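Local coordinates for succinate dehydrogenase subunit A (Mycolicibacterium smegmatis, PDB 7D6V), which probably oxidises succinate to fumarate at a bound FAD and passes the electrons through the iron-sulfur subunit toward quinone in the membrane, at residues Phe248-Val254 against Met381-Cys387; Asn277-Phe283 against Ala328-Glu332; Leu484-Leu488 against Met540-Leu544. All blocks are in the same frame, centred on the assembly; numbering follows the deposited sequence.

Contact 1 (Phe248-Val254 against Met381-Cys387)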
ATOM      1  N   PHE A 248     -12.763   4.807 -20.624  1.00 26.51           N
ATOM      2  CA  PHE A 248     -13.706   5.312 -19.642  1.00 26.51           C
ATOM      3  C   PHE A 248     -14.489   4.140 -19.079  1.00 26.51           C
ATOM      4  O   PHE A 248     -15.013   3.319 -19.838  1.00 26.51           O
ATOM      5  CB  PHE A 248     -14.677   6.316 -20.255  1.00 26.51           C
ATOM      6  CG  PHE A 248     -14.044   7.594 -20.712  1.00 26.51           C
ATOM      7  CD1 PHE A 248     -13.705   7.773 -22.039  1.00 26.51           C
ATOM      8  CD2 PHE A 248     -13.829   8.631 -19.827  1.00 26.51           C
ATOM      9  CE1 PHE A 248     -13.137   8.949 -22.468  1.00 26.51           C
ATOM     10  CE2 PHE A 248     -13.262   9.813 -20.252  1.00 26.51           C
ATOM     11  CZ  PHE A 248     -12.916   9.972 -21.572  1.00 26.51           C
ATOM     12  N   HIS A 249     -14.561   4.060 -17.783  1.00 34.71           N
ATOM     13  CA  HIS A 249     -15.511   3.125 -17.203  1.00 34.71           C
ATOM     14  C   HIS A 249     -16.840   3.832 -16.967  1.00 34.71           C
ATOM     15  O   HIS A 249     -16.869   4.875 -16.304  1.00 34.71           O
ATOM     16  CB  HIS A 249     -14.987   2.548 -15.900  1.00 34.71           C
ATOM     17  CG  HIS A 249     -15.743   1.347 -15.432  1.00 34.71           C
ATOM     18  ND1 HIS A 249     -15.847   0.196 -16.182  1.00 34.71           N
ATOM     19  CD2 HIS A 249     -16.436   1.118 -14.293  1.00 34.71           C
ATOM     20  CE1 HIS A 249     -16.573  -0.690 -15.525  1.00 34.71           C
ATOM     21  NE2 HIS A 249     -16.942  -0.156 -14.375  1.00 34.71           N
ATOM     22  N   PRO A 250     -17.947   3.308 -17.500  1.00 37.57           N
ATOM     23  CA  PRO A 250     -19.222   4.038 -17.415  1.00 37.57           C
ATOM     24  C   PRO A 250     -19.751   4.202 -16.004  1.00 37.57           C
ATOM     25  O   PRO A 250     -20.609   5.066 -15.785  1.00 37.57           O
ATOM     26  CB  PRO A 250     -20.176   3.184 -18.263  1.00 37.57           C
ATOM     27  CG  PRO A 250     -19.297   2.255 -19.048  1.00 37.57           C
ATOM     28  CD  PRO A 250     -18.091   2.027 -18.207  1.00 37.57           C
ATOM     29  N   THR A 251     -19.278   3.414 -15.042  1.00 40.09           N
ATOM     30  CA  THR A 251     -19.888   3.330 -13.716  1.00 40.09           C
ATOM     31  C   THR A 251     -18.795   3.518 -12.664  1.00 40.09           C
ATOM     32  O   THR A 251     -18.133   2.561 -12.256  1.00 40.09           O
ATOM     33  CB  THR A 251     -20.625   1.995 -13.559  1.00 40.09           C
ATOM     34  OG1 THR A 251     -21.728   1.948 -14.473  1.00 40.09           O
ATOM     35  CG2 THR A 251     -21.157   1.822 -12.154  1.00 40.09           C
ATOM     36  N   GLY A 252     -18.598   4.763 -12.242  1.00 40.65           N
ATOM     37  CA  GLY A 252     -17.691   5.071 -11.154  1.00 40.65           C
ATOM     38  C   GLY A 252     -18.285   6.090 -10.205  1.00 40.65           C
ATOM     39  O   GLY A 252     -18.980   7.009 -10.644  1.00 40.65           O
ATOM     40  N   MET A 253     -18.016   5.946  -8.910  1.00 42.01           N
ATOM     41  CA  MET A 253     -18.593   6.840  -7.914  1.00 42.01           C
ATOM     42  C   MET A 253     -18.144   8.275  -8.162  1.00 42.01           C
ATOM     43  O   MET A 253     -16.969   8.532  -8.429  1.00 42.01           O
ATOM     44  CB  MET A 253     -18.177   6.392  -6.515  1.00 42.01           C
ATOM     45  CG  MET A 253     -18.693   5.021  -6.124  1.00 42.01           C
ATOM     46  SD  MET A 253     -20.426   5.038  -5.644  1.00 42.01           S
ATOM     47  CE  MET A 253     -20.384   6.161  -4.249  1.00 42.01           C
ATOM     48  N   VAL A 254     -19.085   9.223  -8.085  1.00 40.48           N
ATOM     49  CA  VAL A 254     -18.808  10.613  -8.417  1.00 40.48           C
ATOM     50  C   VAL A 254     -19.002  11.552  -7.230  1.00 40.48           C
ATOM     51  O   VAL A 254     -18.185  12.456  -7.022  1.00 40.48           O
ATOM     52  CB  VAL A 254     -19.633  11.092  -9.640  1.00 40.48           C
ATOM     53  CG1 VAL A 254     -19.442  10.153 -10.814  1.00 40.48           C
ATOM     54  CG2 VAL A 254     -21.112  11.249  -9.315  1.00 40.48           C
ATOM     55  N   MET A 381     -25.935   4.075  -4.786  1.00 53.28           N
ATOM     56  CA  MET A 381     -24.627   4.646  -5.065  1.00 53.28           C
ATOM     57  C   MET A 381     -24.789   5.908  -5.909  1.00 53.28           C
ATOM     58  O   MET A 381     -25.899   6.387  -6.151  1.00 53.28           O
ATOM     59  CB  MET A 381     -23.741   3.603  -5.737  1.00 53.28           C
ATOM     60  CG  MET A 381     -23.594   2.341  -4.917  1.00 53.28           C
ATOM     61  SD  MET A 381     -22.846   0.986  -5.824  1.00 53.28           S
ATOM     62  CE  MET A 381     -24.029  -0.314  -5.489  1.00 53.28           C
ATOM     63  N   GLU A 382     -23.672   6.470  -6.355  1.00 48.84           N
ATOM     64  CA  GLU A 382     -23.653   7.739  -7.072  1.00 48.84           C
ATOM     65  C   GLU A 382     -22.730   7.630  -8.282  1.00 48.84           C
ATOM     66  O   GLU A 382     -21.806   8.421  -8.460  1.00 48.84           O
ATOM     67  CB  GLU A 382     -23.219   8.872  -6.150  1.00 48.84           C
ATOM     68  CG  GLU A 382     -23.666  10.243  -6.604  1.00 48.84           C
ATOM     69  CD  GLU A 382     -25.068  10.569  -6.144  1.00 48.84           C
ATOM     70  OE1 GLU A 382     -25.564   9.884  -5.226  1.00 48.84           O
ATOM     71  OE2 GLU A 382     -25.664  11.524  -6.678  1.00 48.84           O
ATOM     72  N   VAL A 383     -22.938   6.612  -9.100  1.00 44.84           N
ATOM     73  CA  VAL A 383     -21.958   6.227 -10.103  1.00 44.84           C
ATOM     74  C   VAL A 383     -22.103   7.079 -11.360  1.00 44.84           C
ATOM     75  O   VAL A 383     -23.136   7.701 -11.612  1.00 44.84           O
ATOM     76  CB  VAL A 383     -22.081   4.729 -10.430  1.00 44.84           C
ATOM     77  CG1 VAL A 383     -21.814   3.906  -9.189  1.00 44.84           C
ATOM     78  CG2 VAL A 383     -23.460   4.423 -10.983  1.00 44.84           C
ATOM     79  N   GLY A 384     -21.036   7.102 -12.160  1.00 38.27           N
ATOM     80  CA  GLY A 384     -20.983   7.857 -13.392  1.00 38.27           C
ATOM     81  C   GLY A 384     -19.696   7.597 -14.154  1.00 38.27           C
ATOM     82  O   GLY A 384     -18.792   6.913 -13.667  1.00 38.27           O
ATOM     83  N   PRO A 385     -19.591   8.135 -15.370  1.00 33.60           N
ATOM     84  CA  PRO A 385     -18.407   7.865 -16.200  1.00 33.60           C
ATOM     85  C   PRO A 385     -17.122   8.393 -15.575  1.00 33.60           C
ATOM     86  O   PRO A 385     -17.074   9.510 -15.053  1.00 33.60           O
ATOM     87  CB  PRO A 385     -18.726   8.588 -17.514  1.00 33.60           C
ATOM     88  CG  PRO A 385     -20.206   8.723 -17.526  1.00 33.60           C
ATOM     89  CD  PRO A 385     -20.609   8.906 -16.099  1.00 33.60           C
ATOM     90  N   THR A 386     -16.066   7.584 -15.655  1.00 29.52           N
ATOM     91  CA  THR A 386     -14.780   7.914 -15.054  1.00 29.52           C
ATOM     92  C   THR A 386     -13.646   7.594 -16.019  1.00 29.52           C
ATOM     93  O   THR A 386     -13.634   6.530 -16.642  1.00 29.52           O
ATOM     94  CB  THR A 386     -14.592   7.169 -13.720  1.00 29.52           C
ATOM     95  OG1 THR A 386     -13.360   7.564 -13.107  1.00 29.52           O
ATOM     96  CG2 THR A 386     -14.613   5.661 -13.909  1.00 29.52           C
ATOM     97  N   CYS A 387     -12.706   8.528 -16.155  1.00 25.87           N
ATOM     98  CA  CYS A 387     -11.525   8.323 -16.984  1.00 25.87           C
ATOM     99  C   CYS A 387     -10.533   7.416 -16.267  1.00 25.87           C
ATOM    100  O   CYS A 387     -10.205   7.651 -15.100  1.00 25.87           O
ATOM    101  CB  CYS A 387     -10.877   9.668 -17.312  1.00 25.87           C
ATOM    102  SG  CYS A 387      -9.393   9.580 -18.329  1.00 25.87           S
TER

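Contact 2 (Asn277-Phe283 against Ala328-Glu332)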
ATOM      1  N   ASN A 277     -32.938   7.325 -11.575  1.00 60.19           N
ATOM      2  CA  ASN A 277     -33.843   8.451 -11.716  1.00 60.19           C
ATOM      3  C   ASN A 277     -34.523   8.698 -10.377  1.00 60.19           C
ATOM      4  O   ASN A 277     -34.256   8.018  -9.382  1.00 60.19           O
ATOM      5  CB  ASN A 277     -34.882   8.211 -12.820  1.00 60.19           C
ATOM      6  CG  ASN A 277     -34.433   8.737 -14.165  1.00 60.19           C
ATOM      7  OD1 ASN A 277     -33.402   9.394 -14.274  1.00 60.19           O
ATOM      8  ND2 ASN A 277     -35.217   8.462 -15.197  1.00 60.19           N
ATOM      9  N   SER A 278     -35.396   9.703 -10.347  1.00 65.53           N
ATOM     10  CA  SER A 278     -36.213   9.912  -9.161  1.00 65.53           C
ATOM     11  C   SER A 278     -37.327   8.876  -9.080  1.00 65.53           C
ATOM     12  O   SER A 278     -37.554   8.277  -8.023  1.00 65.53           O
ATOM     13  CB  SER A 278     -36.779  11.333  -9.156  1.00 65.53           C
ATOM     14  OG  SER A 278     -37.416  11.626  -7.923  1.00 65.53           O
ATOM     15  N   GLU A 279     -38.033   8.643 -10.187  1.00 66.33           N
ATOM     16  CA  GLU A 279     -39.137   7.685 -10.189  1.00 66.33           C
ATOM     17  C   GLU A 279     -39.128   6.819 -11.445  1.00 66.33           C
ATOM     18  O   GLU A 279     -40.171   6.617 -12.077  1.00 66.33           O
ATOM     19  CB  GLU A 279     -40.491   8.387 -10.058  1.00 66.33           C
ATOM     20  CG  GLU A 279     -40.723   9.095  -8.733  1.00 66.33           C
ATOM     21  CD  GLU A 279     -40.231  10.525  -8.750  1.00 66.33           C
ATOM     22  OE1 GLU A 279     -39.824  10.998  -9.831  1.00 66.33           O
ATOM     23  OE2 GLU A 279     -40.244  11.175  -7.683  1.00 66.33           O
ATOM     24  N   GLY A 280     -37.968   6.294 -11.841  1.00 61.69           N
ATOM     25  CA  GLY A 280     -37.985   5.381 -12.971  1.00 61.69           C
ATOM     26  C   GLY A 280     -36.714   4.624 -13.302  1.00 61.69           C
ATOM     27  O   GLY A 280     -35.644   5.222 -13.427  1.00 61.69           O
ATOM     28  N   LYS A 281     -36.831   3.306 -13.473  1.00 59.69           N
ATOM     29  CA  LYS A 281     -35.763   2.488 -14.042  1.00 59.69           C
ATOM     30  C   LYS A 281     -35.758   2.713 -15.549  1.00 59.69           C
ATOM     31  O   LYS A 281     -36.712   2.341 -16.239  1.00 59.69           O
ATOM     32  CB  LYS A 281     -35.978   1.016 -13.703  1.00 59.69           C
ATOM     33  CG  LYS A 281     -34.730   0.161 -13.791  1.00 59.69           C
ATOM     34  CD  LYS A 281     -35.081  -1.320 -13.850  1.00 59.69           C
ATOM     35  CE  LYS A 281     -36.114  -1.694 -12.802  1.00 59.69           C
ATOM     36  NZ  LYS A 281     -35.501  -1.950 -11.473  1.00 59.69           N
ATOM     37  N   ARG A 282     -34.688   3.313 -16.070  1.00 56.66           N
ATOM     38  CA  ARG A 282     -34.770   4.011 -17.347  1.00 56.66           C
ATOM     39  C   ARG A 282     -33.972   3.342 -18.463  1.00 56.66           C
ATOM     40  O   ARG A 282     -33.721   3.966 -19.497  1.00 56.66           O
ATOM     41  CB  ARG A 282     -34.329   5.464 -17.170  1.00 56.66           C
ATOM     42  CG  ARG A 282     -32.836   5.710 -17.174  1.00 56.66           C
ATOM     43  CD  ARG A 282     -32.085   5.157 -15.998  1.00 56.66           C
ATOM     44  NE  ARG A 282     -30.682   5.540 -16.098  1.00 56.66           N
ATOM     45  CZ  ARG A 282     -29.772   4.887 -16.809  1.00 56.66           C
ATOM     46  NH1 ARG A 282     -28.521   5.317 -16.836  1.00 56.66           N
ATOM     47  NH2 ARG A 282     -30.114   3.820 -17.514  1.00 56.66           N
ATOM     48  N   PHE A 283     -33.588   2.079 -18.292  1.00 55.46           N
ATOM     49  CA  PHE A 283     -33.118   1.283 -19.419  1.00 55.46           C
ATOM     50  C   PHE A 283     -34.258   0.693 -20.231  1.00 55.46           C
ATOM     51  O   PHE A 283     -34.029  -0.245 -21.004  1.00 55.46           O
ATOM     52  CB  PHE A 283     -32.194   0.159 -18.944  1.00 55.46           C
ATOM     53  CG  PHE A 283     -30.755   0.559 -18.837  1.00 55.46           C
ATOM     54  CD1 PHE A 283     -29.971   0.110 -17.792  1.00 55.46           C
ATOM     55  CD2 PHE A 283     -30.178   1.369 -19.795  1.00 55.46           C
ATOM     56  CE1 PHE A 283     -28.644   0.467 -17.707  1.00 55.46           C
ATOM     57  CE2 PHE A 283     -28.854   1.729 -19.706  1.00 55.46           C
ATOM     58  CZ  PHE A 283     -28.089   1.284 -18.661  1.00 55.46           C
ATOM     59  N   ALA A 328     -27.037   5.836 -22.630  1.00 49.69           N
ATOM     60  CA  ALA A 328     -28.210   6.005 -21.780  1.00 49.69           C
ATOM     61  C   ALA A 328     -27.901   6.907 -20.593  1.00 49.69           C
ATOM     62  O   ALA A 328     -28.702   7.781 -20.242  1.00 49.69           O
ATOM     63  CB  ALA A 328     -28.719   4.649 -21.309  1.00 49.69           C
ATOM     64  N   ILE A 329     -26.737   6.718 -19.967  1.00 49.60           N
ATOM     65  CA  ILE A 329     -26.371   7.529 -18.810  1.00 49.60           C
ATOM     66  C   ILE A 329     -26.217   8.992 -19.205  1.00 49.60           C
ATOM     67  O   ILE A 329     -26.698   9.892 -18.506  1.00 49.60           O
ATOM     68  CB  ILE A 329     -25.092   6.981 -18.152  1.00 49.60           C
ATOM     69  CG1 ILE A 329     -25.342   5.582 -17.590  1.00 49.60           C
ATOM     70  CG2 ILE A 329     -24.621   7.910 -17.047  1.00 49.60           C
ATOM     71  CD1 ILE A 329     -24.146   4.975 -16.902  1.00 49.60           C
ATOM     72  N   ASN A 330     -25.549   9.255 -20.331  1.00 49.66           N
ATOM     73  CA  ASN A 330     -25.388  10.629 -20.796  1.00 49.66           C
ATOM     74  C   ASN A 330     -26.734  11.269 -21.104  1.00 49.66           C
ATOM     75  O   ASN A 330     -26.993  12.414 -20.709  1.00 49.66           O
ATOM     76  CB  ASN A 330     -24.492  10.662 -22.033  1.00 49.66           C
ATOM     77  CG  ASN A 330     -23.033  10.867 -21.691  1.00 49.66           C
ATOM     78  OD1 ASN A 330     -22.626  10.720 -20.538  1.00 49.66           O
ATOM     79  ND2 ASN A 330     -22.236  11.209 -22.694  1.00 49.66           N
ATOM     80  N   ALA A 331     -27.608  10.542 -21.805  1.00 52.73           N
ATOM     81  CA  ALA A 331     -28.917  11.087 -22.145  1.00 52.73           C
ATOM     82  C   ALA A 331     -29.727  11.396 -20.895  1.00 52.73           C
ATOM     83  O   ALA A 331     -30.374  12.445 -20.812  1.00 52.73           O
ATOM     84  CB  ALA A 331     -29.672  10.114 -23.047  1.00 52.73           C
ATOM     85  N   GLU A 332     -29.700  10.501 -19.907  1.00 55.80           N
ATOM     86  CA  GLU A 332     -30.480  10.723 -18.698  1.00 55.80           C
ATOM     87  C   GLU A 332     -29.858  11.768 -17.786  1.00 55.80           C
ATOM     88  O   GLU A 332     -30.561  12.328 -16.940  1.00 55.80           O
ATOM     89  CB  GLU A 332     -30.663   9.406 -17.955  1.00 55.80           C
ATOM     90  CG  GLU A 332     -31.639   8.498 -18.653  1.00 55.80           C
ATOM     91  CD  GLU A 332     -33.080   8.847 -18.343  1.00 55.80           C
ATOM     92  OE1 GLU A 332     -33.407   9.015 -17.151  1.00 55.80           O
ATOM     93  OE2 GLU A 332     -33.884   8.958 -19.291  1.00 55.80           O
TER

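Contact 3 (Leu484-Leu488 against Met540-Leu544)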
ATOM      1  N   LEU A 484      -8.598  27.660 -12.706  1.00 20.01           N
ATOM      2  CA  LEU A 484      -8.350  27.281 -14.092  1.00 20.01           C
ATOM      3  C   LEU A 484      -8.350  25.767 -14.254  1.00 20.01           C
ATOM      4  O   LEU A 484      -8.898  25.236 -15.228  1.00 20.01           O
ATOM      5  CB  LEU A 484      -7.017  27.861 -14.563  1.00 20.01           C
ATOM      6  CG  LEU A 484      -6.952  29.320 -15.012  1.00 20.01           C
ATOM      7  CD1 LEU A 484      -5.506  29.769 -15.103  1.00 20.01           C
ATOM      8  CD2 LEU A 484      -7.648  29.527 -16.333  1.00 20.01           C
ATOM      9  N   HIS A 485      -7.728  25.058 -13.309  1.00 19.40           N
ATOM     10  CA  HIS A 485      -7.696  23.603 -13.375  1.00 19.40           C
ATOM     11  C   HIS A 485      -9.099  23.017 -13.296  1.00 19.40           C
ATOM     12  O   HIS A 485      -9.438  22.092 -14.044  1.00 19.40           O
ATOM     13  CB  HIS A 485      -6.819  23.048 -12.255  1.00 19.40           C
ATOM     14  CG  HIS A 485      -6.664  21.561 -12.291  1.00 19.40           C
ATOM     15  ND1 HIS A 485      -6.487  20.804 -11.155  1.00 19.40           N
ATOM     16  CD2 HIS A 485      -6.656  20.691 -13.328  1.00 19.40           C
ATOM     17  CE1 HIS A 485      -6.376  19.532 -11.488  1.00 19.40           C
ATOM     18  NE2 HIS A 485      -6.476  19.437 -12.802  1.00 19.40           N
ATOM     19  N   ALA A 486      -9.930  23.543 -12.393  1.00 20.22           N
ATOM     20  CA  ALA A 486     -11.299  23.055 -12.273  1.00 20.22           C
ATOM     21  C   ALA A 486     -12.097  23.323 -13.542  1.00 20.22           C
ATOM     22  O   ALA A 486     -12.881  22.472 -13.982  1.00 20.22           O
ATOM     23  CB  ALA A 486     -11.980  23.695 -11.066  1.00 20.22           C
ATOM     24  N   GLU A 487     -11.918  24.501 -14.144  1.00 21.83           N
ATOM     25  CA  GLU A 487     -12.634  24.800 -15.382  1.00 21.83           C
ATOM     26  C   GLU A 487     -12.207  23.866 -16.507  1.00 21.83           C
ATOM     27  O   GLU A 487     -13.049  23.375 -17.270  1.00 21.83           O
ATOM     28  CB  GLU A 487     -12.419  26.258 -15.777  1.00 21.83           C
ATOM     29  CG  GLU A 487     -13.007  27.242 -14.787  1.00 21.83           C
ATOM     30  CD  GLU A 487     -13.031  28.657 -15.316  1.00 21.83           C
ATOM     31  OE1 GLU A 487     -12.724  28.850 -16.508  1.00 21.83           O
ATOM     32  OE2 GLU A 487     -13.361  29.577 -14.538  1.00 21.83           O
ATOM     33  N   LEU A 488     -10.903  23.597 -16.618  1.00 21.22           N
ATOM     34  CA  LEU A 488     -10.431  22.646 -17.618  1.00 21.22           C
ATOM     35  C   LEU A 488     -11.020  21.264 -17.385  1.00 21.22           C
ATOM     36  O   LEU A 488     -11.445  20.591 -18.332  1.00 21.22           O
ATOM     37  CB  LEU A 488      -8.906  22.573 -17.605  1.00 21.22           C
ATOM     38  CG  LEU A 488      -8.316  21.416 -18.415  1.00 21.22           C
ATOM     39  CD1 LEU A 488      -8.436  21.684 -19.899  1.00 21.22           C
ATOM     40  CD2 LEU A 488      -6.872  21.160 -18.034  1.00 21.22           C
ATOM     41  N   MET A 540      -0.261  22.958 -15.437  1.00 19.12           N
ATOM     42  CA  MET A 540      -1.409  23.344 -16.246  1.00 19.12           C
ATOM     43  C   MET A 540      -1.052  23.498 -17.719  1.00 19.12           C
ATOM     44  O   MET A 540      -1.900  23.261 -18.581  1.00 19.12           O
ATOM     45  CB  MET A 540      -2.012  24.639 -15.707  1.00 19.12           C
ATOM     46  CG  MET A 540      -3.197  24.433 -14.775  1.00 19.12           C
ATOM     47  SD  MET A 540      -4.497  23.417 -15.494  1.00 19.12           S
ATOM     48  CE  MET A 540      -5.289  24.609 -16.565  1.00 19.12           C
ATOM     49  N   ARG A 541       0.188  23.881 -18.038  1.00 18.84           N
ATOM     50  CA  ARG A 541       0.552  24.043 -19.443  1.00 18.84           C
ATOM     51  C   ARG A 541       0.615  22.695 -20.159  1.00 18.84           C
ATOM     52  O   ARG A 541       0.128  22.558 -21.292  1.00 18.84           O
ATOM     53  CB  ARG A 541       1.874  24.811 -19.558  1.00 18.84           C
ATOM     54  CG  ARG A 541       3.127  24.033 -19.194  1.00 18.84           C
ATOM     55  CD  ARG A 541       4.355  24.925 -19.148  1.00 18.84           C
ATOM     56  NE  ARG A 541       4.854  25.277 -20.474  1.00 18.84           N
ATOM     57  CZ  ARG A 541       6.064  24.960 -20.927  1.00 18.84           C
ATOM     58  NH1 ARG A 541       6.903  24.278 -20.162  1.00 18.84           N
ATOM     59  NH2 ARG A 541       6.436  25.327 -22.142  1.00 18.84           N
ATOM     60  N   ASN A 542       1.174  21.678 -19.497  1.00 18.26           N
ATOM     61  CA  ASN A 542       1.154  20.331 -20.051  1.00 18.26           C
ATOM     62  C   ASN A 542      -0.271  19.823 -20.189  1.00 18.26           C
ATOM     63  O   ASN A 542      -0.623  19.199 -21.199  1.00 18.26           O
ATOM     64  CB  ASN A 542       1.967  19.387 -19.169  1.00 18.26           C
ATOM     65  CG  ASN A 542       3.335  19.933 -18.843  1.00 18.26           C
ATOM     66  OD1 ASN A 542       3.999  20.521 -19.693  1.00 18.26           O
ATOM     67  ND2 ASN A 542       3.765  19.744 -17.605  1.00 18.26           N
ATOM     68  N   MET A 543      -1.106  20.080 -19.180  1.00 19.47           N
ATOM     69  CA  MET A 543      -2.491  19.626 -19.254  1.00 19.47           C
ATOM     70  C   MET A 543      -3.228  20.284 -20.415  1.00 19.47           C
ATOM     71  O   MET A 543      -3.990  19.621 -21.126  1.00 19.47           O
ATOM     72  CB  MET A 543      -3.204  19.891 -17.930  1.00 19.47           C
ATOM     73  CG  MET A 543      -3.074  18.749 -16.941  1.00 19.47           C
ATOM     74  SD  MET A 543      -4.084  18.936 -15.466  1.00 19.47           S
ATOM     75  CE  MET A 543      -3.022  19.956 -14.452  1.00 19.47           C
ATOM     76  N   LEU A 544      -3.001  21.580 -20.633  1.00 19.85           N
ATOM     77  CA  LEU A 544      -3.656  22.276 -21.737  1.00 19.85           C
ATOM     78  C   LEU A 544      -3.201  21.734 -23.086  1.00 19.85           C
ATOM     79  O   LEU A 544      -4.023  21.529 -23.989  1.00 19.85           O
ATOM     80  CB  LEU A 544      -3.386  23.776 -21.645  1.00 19.85           C
ATOM     81  CG  LEU A 544      -4.115  24.549 -20.543  1.00 19.85           C
ATOM     82  CD1 LEU A 544      -3.532  25.943 -20.391  1.00 19.85           C
ATOM     83  CD2 LEU A 544      -5.602  24.618 -20.826  1.00 19.85           C
TER

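Contact 1 (Phe248-Val254 against Met381-Cys387)
An antiparallel beta pairing, interrupted by a beta bulge, joins strand 246-253 to the start of strand 383-395 in a buried part of the FAD-binding region, with the Thr386 side chain about 9 Å from the FAD. On one side of the bulge His249 and Thr386 form a hydrogen-bonded pair, each N lying 2.9 Å from the other residue's O, while His249 NE2 is hydrogen-bonded to Val264 O; on the other side Gly252 N donates to Gly384 O at 2.6 Å, and the return bond from Gly384 N to Gly252 O, also 2.6 Å, is weak. Between them the register slips by one residue where Pro250 and Pro385 come level (CA to CA 4.1 Å), neither having an amide hydrogen to give, and the chain turns its corner at Pro250. Val254 N to Glu382 O (2.9 Å) continues the pairing beyond Met253. Side chains close both ends: Cys387 SG lies 5.0 Å from the centroid of the Phe248 ring, and Met253 SD is 3.6 Å from Met381 CB. A CB on Gly252 would collide with Thr386 CG2, and one on Gly384 with Val254 CG1. The join is thus held mostly by backbone hydrogen bonds, and the two glycines permit the close approach beside the corner.

Contact 2 (Asn277-Phe283 against Ala328-Glu332)
Helix 322-334 presents Ala328, Ile329 and Glu332 to the irregular loop 277-283, in a small contact near the protein surface that buries 272 Å² in all. At Ala328 the methyl group points to the loop and meets the Phe283 ring, CB lying 3.3 Å from Phe283 CE2, and it also lies 4.1 Å from Arg282 NH2. The carbonyl oxygen of Ala328 sits over one face of the Arg282 guanidinium while accepting the helical bond from Glu332 N at 2.9 Å. Ile329 follows at the edge of the same guanidinium, its CG1 3.3 Å from Arg282 NH1, so the flat cationic group is laid along the helix surface. One turn on from Ala328, Glu332 adds its CG to the face of the guanidinium and turns its carboxylate to the loop. There Asn277 ND2 donates a hydrogen bond to Glu332 OE1 at 2.7 Å, the one hydrogen bond between the segments. Arg282 NE is 4.5 Å from Glu332 OE1, but that oxygen lies well out of the guanidinium plane, so the opposite charges are merely near each other and make no salt bridge. Both ends of the loop segment therefore touch the helix, Asn277 at Glu332 and Phe283 at Ala328, while Ser278 to Lys281 make no contact with the helix segment. Phe283 also packs on Val274 and Pro317. The loop thus flanks helix 322-334, whose Ile329 reaches Pro250 and Pro385 of the paired strands 246-253 and 383-395.

Contact 3 (Leu484-Leu488 against Met540-Leu544)
Two methionines fill the gap between helices 481-495 and 532-556, which run nearly parallel here: the short segment axes are inclined by 17° and come no closer than 11.2 Å, so long side chains have to bridge them. Met540 has chi1 at -97°, between the usual wells, followed by m and m; this curled shape lays SD 3.8 Å from His485 CA and 4.0 Å from His485 CB, and carries CE to 4.1 Å from Leu488 CD2 and 4.2 Å from Leu484 CB. Met543, one turn further along, is m, t, m: its extended middle sends SD across to His485, 3.6 Å from NE2 and 4.3 Å from the ring centroid. Both sulfurs approach the imidazole obliquely, Met540 SD being 4.9 Å from that centroid. The t chi1 of His485 sets the ring beside the two thioethers, while its NE2 is hydrogen-bonded to Lys214 O. Leu488, with t, p, reaches between the helices so that CD2 lies 3.9 Å from Met543 CB and CD1 4.2 Å from Leu544 CD2. Leu484 and Leu544 both adopt m, t and meet the interface more lightly. Leu515 of helix 502-518 touches Leu484, Leu488 and Leu544, so a third helix completes the apolar core, and Glu487 forms a salt bridge with Arg518. Such interlocking of methionine and leucine side chains is the hydrophobic core of a helical bundle, here belonging to the C-terminal region of the fumarate reductase flavoprotein family.

How the contacts relate
Contacts 1 and 2 are neighbours, their centres 14 Å apart, and they touch: Ile329 CD1 lies 3.7 Å from Pro250 O. Along the chain, strand 246-253 comes first, then loop 277-283 and helix 322-334, before strand 383-395 returns to pair with the first; both segments of contact 2 therefore fall between those of contact 1, all within the FAD-binding part of the chain. Contact 3 follows later, among the C-terminal helices of the flavoprotein, with its centre 22 Å from that of contact 1 and 31 Å from that of contact 2, touching neither. The side chains of Thr386 in contact 1 and Met543 in contact 3 lie about 9 Å and about 11 Å from the FAD.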